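Long-range contact in salmonella typhimurium DB7155 bacteriophage DET7 tailspike (Bacteriophage, PDB 2V5I), which probably binds and hydrolyses the O-antigen of Salmonella as the trimeric receptor-binding tailspike of the phage: residues N206-I218 / V230-N242. Numbering follows the deposited sequence. Where two conformers were deposited one is given.
Sequences NLSGDWGLGNYVI and VQFLRNNGGESHN
The indole of Trp211 lies with one face against Arg234: CG of the arginine sits 3.5 Å from the centroid of the six-membered ring, a CH-pi contact, while CZ stands over the five-membered ring in a cation-pi contact, the indole and guanidinium planes being 31° apart. The opposite face of the guanidinium carries Leu207 O, and its edge points at the carbonyls of Asn206 and Gly209. Arg234 NH1 donates to Asn206 O at 2.9 Å, and NH1 and NH2 together clasp Gly209 O end-on. Arginine suits this place because its chain, extended from CG to NE, spans the 206-211 loop and still offers several N-H groups in one plane. Gly209 has backbone angles that suit a residue with no CB.

Next to the arginine, Gly212 and Asn235 form a single bridge: Gly212 N donates a hydrogen bond to Arg234 O, and Asn236 N one to Gly212 O at 2.8 Å. Without a side chain, Gly212 lets Asn235 OD1 come within 3.6 Å of its CA. The buried amide of Asn235 works at both ends: ND2 gives to Asn206 OD1 and Leu233 O, while OD1 receives Asn215 ND2 on a lone pair, in its own carbonyl plane, at 3.1 Å, and a water held by Asn215 N. Farther along, Tyr216 OH donates in plane to Asn242 OD1 (2.7 Å), close to Arg221 of a second subunit. Towards the interior, Val217 CG2 meets Val230 CG1 tip to tip at 3.6 Å.

The contact thus stacks equivalent loops of successive coils of the parallel beta-helix. The buried asparagine amides bond to one another and to backbone groups such as Leu233 O, and the arginine's charge, shared between carbonyl dipoles and indole, is probably stabilised without a carboxylate in contact across the segments.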
loop_
_atom_site.group_PDB
_atom_site.type_symbol
_atom_site.label_atom_id
_atom_site.label_comp_id
_atom_site.label_asym_id
_atom_site.label_seq_id
_atom_site.Cartn_x
_atom_site.Cartn_y
_atom_site.Cartn_z
ATOM N N ASN A 206 26.857 13.513 10.216
ATOM C CA ASN A 206 27.032 13.692 11.641
ATOM C C ASN A 206 28.155 12.810 12.218
ATOM O O ASN A 206 27.983 12.125 13.229
ATOM C CB ASN A 206 25.685 13.413 12.353
ATOM C CG ASN A 206 24.654 14.457 12.027
ATOM O OD1 ASN A 206 23.969 14.349 11.001
ATOM N ND2 ASN A 206 24.538 15.464 12.861
ATOM N N LEU A 207 29.304 12.834 11.571
ATOM C CA LEU A 207 30.422 11.958 11.944
ATOM C C LEU A 207 30.988 12.294 13.331
ATOM O O LEU A 207 31.535 11.394 14.002
ATOM C CB LEU A 207 31.539 12.042 10.883
ATOM C CG LEU A 207 31.182 11.420 9.516
ATOM C CD1 LEU A 207 32.268 11.673 8.508
ATOM C CD2 LEU A 207 30.968 9.935 9.667
ATOM N N SER A 208 30.889 13.579 13.694
ATOM C CA SER A 208 31.346 14.099 15.000
ATOM C C SER A 208 30.180 14.600 15.824
ATOM O O SER A 208 29.167 14.948 15.302
ATOM C CB SER A 208 32.244 15.333 14.810
ATOM O OG SER A 208 33.169 15.179 13.766
ATOM N N GLY A 209 30.380 14.746 17.118
ATOM C CA GLY A 209 29.330 15.282 17.965
ATOM C C GLY A 209 28.281 14.228 18.249
ATOM O O GLY A 209 28.569 13.032 18.225
ATOM N N ASP A 210 27.086 14.671 18.616
ATOM C CA ASP A 210 25.970 13.794 18.872
ATOM C C ASP A 210 25.564 13.118 17.543
ATOM O O ASP A 210 25.752 13.691 16.485
ATOM C CB ASP A 210 24.785 14.581 19.420
ATOM C CG ASP A 210 24.994 15.030 20.891
ATOM O OD1 ASP A 210 25.969 14.580 21.512
ATOM O OD2 ASP A 210 24.161 15.814 21.405
ATOM N N TRP A 211 25.038 11.911 17.625
ATOM C CA TRP A 211 24.481 11.266 16.414
ATOM C C TRP A 211 23.433 12.192 15.870
ATOM O O TRP A 211 22.655 12.821 16.616
ATOM C CB TRP A 211 23.861 9.909 16.757
ATOM C CG TRP A 211 24.908 8.824 16.973
ATOM C CD1 TRP A 211 25.836 8.776 17.975
ATOM C CD2 TRP A 211 25.169 7.692 16.139
ATOM N NE1 TRP A 211 26.617 7.634 17.847
ATOM C CE2 TRP A 211 26.210 6.965 16.717
ATOM C CE3 TRP A 211 24.592 7.196 14.967
ATOM C CZ2 TRP A 211 26.722 5.800 16.125
ATOM C CZ3 TRP A 211 25.061 6.027 14.430
ATOM C CH2 TRP A 211 26.132 5.352 14.969
ATOM N N GLY A 212 23.295 12.222 14.553
ATOM C CA GLY A 212 22.215 13.004 13.925
ATOM C C GLY A 212 20.831 12.486 14.305
ATOM O O GLY A 212 20.625 11.305 14.413
ATOM N N LEU A 213 19.872 13.392 14.465
ATOM C CA LEU A 213 18.533 13.087 14.939
ATOM C C LEU A 213 17.584 14.131 14.345
ATOM O O LEU A 213 17.928 15.302 14.267
ATOM C CB LEU A 213 18.443 13.230 16.463
ATOM C CG LEU A 213 17.089 13.029 17.168
ATOM C CD1 LEU A 213 16.538 11.660 16.931
ATOM C CD2 LEU A 213 17.250 13.305 18.668
ATOM N N GLY A 214 16.448 13.651 13.829
ATOM C CA GLY A 214 15.398 14.536 13.384
ATOM C C GLY A 214 15.637 15.127 11.984
ATOM O O GLY A 214 14.933 16.070 11.578
ATOM N N ASN A 215 16.601 14.570 11.254
ATOM C CA ASN A 215 16.939 15.119 9.934
ATOM C C ASN A 215 16.191 14.345 8.848
ATOM O O ASN A 215 16.244 13.097 8.820
ATOM C CB ASN A 215 18.468 14.963 9.673
ATOM C CG ASN A 215 19.319 15.822 10.620
ATOM O OD1 ASN A 215 18.912 16.922 10.999
ATOM N ND2 ASN A 215 20.481 15.320 11.008
ATOM N N TYR A 216 15.495 15.102 7.986
ATOM C CA TYR A 216 14.642 14.504 6.971
ATOM C C TYR A 216 14.749 15.155 5.628
ATOM O O TYR A 216 15.055 16.354 5.526
ATOM C CB TYR A 216 13.156 14.710 7.314
ATOM C CG TYR A 216 12.571 13.989 8.479
ATOM C CD1 TYR A 216 12.670 14.532 9.739
ATOM C CD2 TYR A 216 11.947 12.785 8.302
ATOM C CE1 TYR A 216 12.082 13.867 10.873
ATOM C CE2 TYR A 216 11.370 12.092 9.433
ATOM C CZ TYR A 216 11.468 12.680 10.684
ATOM O OH TYR A 216 10.876 12.007 11.769
ATOM N N VAL A 217 14.356 14.371 4.603
ATOM C CA VAL A 217 14.014 14.842 3.259
ATOM C C VAL A 217 12.560 14.417 3.071
ATOM O O VAL A 217 12.213 13.252 3.286
ATOM C CB VAL A 217 14.936 14.287 2.136
ATOM C CG1 VAL A 217 14.587 14.965 0.850
ATOM C CG2 VAL A 217 16.434 14.512 2.535
ATOM N N ILE A 218 11.686 15.424 2.872
ATOM C CA ILE A 218 10.232 15.220 2.773
ATOM C C ILE A 218 9.726 15.791 1.430
ATOM O O ILE A 218 9.880 16.986 1.177
ATOM C CB ILE A 218 9.454 15.740 3.945
ATOM C CG1 ILE A 218 10.016 15.164 5.251
ATOM C CG2 ILE A 218 7.993 15.302 3.845
ATOM C CD1 ILE A 218 9.393 15.866 6.502
ATOM N N VAL A 230 19.908 10.932 -1.765
ATOM C CA VAL A 230 19.892 11.306 -0.358
ATOM C C VAL A 230 20.782 10.354 0.415
ATOM O O VAL A 230 20.710 9.148 0.237
ATOM C CB VAL A 230 18.441 11.227 0.281
ATOM C CG1 VAL A 230 18.450 11.660 1.754
ATOM C CG2 VAL A 230 17.449 12.056 -0.499
ATOM N N GLN A 231 21.641 10.889 1.271
ATOM C CA GLN A 231 22.482 10.027 2.075
ATOM C C GLN A 231 22.658 10.507 3.501
ATOM O O GLN A 231 22.623 11.689 3.759
ATOM C CB GLN A 231 23.852 9.845 1.440
ATOM C CG GLN A 231 24.657 11.049 1.339
ATOM C CD GLN A 231 25.864 10.896 0.324
ATOM O OE1 GLN A 231 26.088 9.834 -0.268
ATOM N NE2 GLN A 231 26.634 11.955 0.169
ATOM N N PHE A 232 22.766 9.523 4.426
ATOM C CA PHE A 232 22.974 9.800 5.860
ATOM C C PHE A 232 24.266 9.188 6.337
ATOM O O PHE A 232 24.585 8.078 5.929
ATOM C CB PHE A 232 21.794 9.130 6.658
ATOM C CG PHE A 232 20.469 9.748 6.380
ATOM C CD1 PHE A 232 19.714 9.303 5.288
ATOM C CD2 PHE A 232 19.993 10.743 7.158
ATOM C CE1 PHE A 232 18.498 9.882 5.000
ATOM C CE2 PHE A 232 18.719 11.350 6.869
ATOM C CZ PHE A 232 18.008 10.850 5.780
ATOM N N LEU A 233 24.939 9.901 7.256
ATOM C CA LEU A 233 26.160 9.415 7.936
ATOM C C LEU A 233 26.004 9.644 9.442
ATOM O O LEU A 233 25.788 10.756 9.885
ATOM C CB LEU A 233 27.444 10.130 7.448
ATOM C CG LEU A 233 27.826 9.963 5.997
ATOM C CD1 LEU A 233 27.134 10.959 5.119
ATOM C CD2 LEU A 233 29.327 10.138 5.865
ATOM N N ARG A 234 26.057 8.559 10.216
ATOM C CA ARG A 234 25.964 8.593 11.681
ATOM C C ARG A 234 24.717 9.353 12.202
ATOM O O ARG A 234 24.809 10.196 13.062
ATOM C CB ARG A 234 27.251 9.154 12.252
ATOM C CG ARG A 234 27.471 8.862 13.743
ATOM C CD ARG A 234 28.916 9.064 14.164
ATOM N NE ARG A 234 29.109 9.088 15.627
ATOM C CZ ARG A 234 28.882 10.133 16.408
ATOM N NH1 ARG A 234 28.410 11.278 15.933
ATOM N NH2 ARG A 234 29.105 10.041 17.739
ATOM N N ASN A 235 23.565 9.012 11.615
ATOM C CA ASN A 235 22.244 9.419 12.101
ATOM C C ASN A 235 21.584 8.231 12.807
ATOM O O ASN A 235 21.677 7.103 12.346
ATOM C CB ASN A 235 21.392 9.935 10.945
ATOM C CG ASN A 235 21.683 11.378 10.627
ATOM O OD1 ASN A 235 20.788 12.258 10.713
ATOM N ND2 ASN A 235 22.917 11.690 10.291
ATOM N N ASN A 236 20.922 8.532 13.933
ATOM C CA ASN A 236 20.121 7.571 14.736
ATOM C C ASN A 236 18.801 8.224 15.075
ATOM O O ASN A 236 18.809 9.146 15.870
ATOM C CB ASN A 236 20.908 7.117 15.950
ATOM C CG ASN A 236 20.179 6.060 16.754
ATOM O OD1 ASN A 236 19.047 5.689 16.423
ATOM N ND2 ASN A 236 20.879 5.474 17.741
ATOM N N GLY A 237 17.710 7.729 14.497
ATOM C CA GLY A 237 16.378 8.330 14.720
ATOM C C GLY A 237 15.828 7.898 16.081
ATOM O O GLY A 237 14.729 8.402 16.488
ATOM N N GLY A 238 16.576 7.061 16.811
ATOM C CA GLY A 238 16.132 6.616 18.136
ATOM C C GLY A 238 14.903 5.720 18.088
ATOM O O GLY A 238 14.418 5.305 17.022
ATOM N N GLU A 239 14.381 5.335 19.263
ATOM C CA GLU A 239 13.229 4.485 19.240
ATOM C C GLU A 239 12.044 5.168 18.547
ATOM O O GLU A 239 11.204 4.485 17.931
ATOM C CB GLU A 239 12.839 4.043 20.644
ATOM C CG GLU A 239 13.691 2.876 21.147
ATOM C CD GLU A 239 14.754 3.309 22.098
ATOM O OE1 GLU A 239 14.896 4.541 22.320
ATOM O OE2 GLU A 239 15.455 2.406 22.627
ATOM N N SER A 240 12.044 6.497 18.509
ATOM C CA SER A 240 10.931 7.207 17.825
ATOM C C SER A 240 11.012 7.168 16.286
ATOM O O SER A 240 10.090 7.606 15.598
ATOM C CB SER A 240 10.866 8.664 18.279
ATOM O OG SER A 240 12.013 9.358 17.809
ATOM N N HIS A 241 12.114 6.661 15.744
ATOM C CA HIS A 241 12.379 6.697 14.280
ATOM C C HIS A 241 12.243 8.104 13.704
ATOM O O HIS A 241 11.612 8.308 12.663
ATOM C CB HIS A 241 11.518 5.646 13.554
ATOM C CG HIS A 241 11.962 4.252 13.850
ATOM N ND1 HIS A 241 11.777 3.679 15.099
ATOM C CD2 HIS A 241 12.632 3.352 13.104
ATOM C CE1 HIS A 241 12.337 2.477 15.102
ATOM N NE2 HIS A 241 12.833 2.243 13.897
ATOM N N ASN A 242 12.866 9.063 14.386
ATOM C CA ASN A 242 12.749 10.474 14.025
ATOM C C ASN A 242 13.860 10.892 13.075
ATOM O O ASN A 242 14.869 11.399 13.472
ATOM C CB ASN A 242 12.774 11.337 15.286
ATOM C CG ASN A 242 12.343 12.771 15.065
ATOM O OD1 ASN A 242 11.856 13.185 14.002
ATOM N ND2 ASN A 242 12.511 13.537 16.112
HETATM O O HOH W 1 18.026 11.998 11.359
#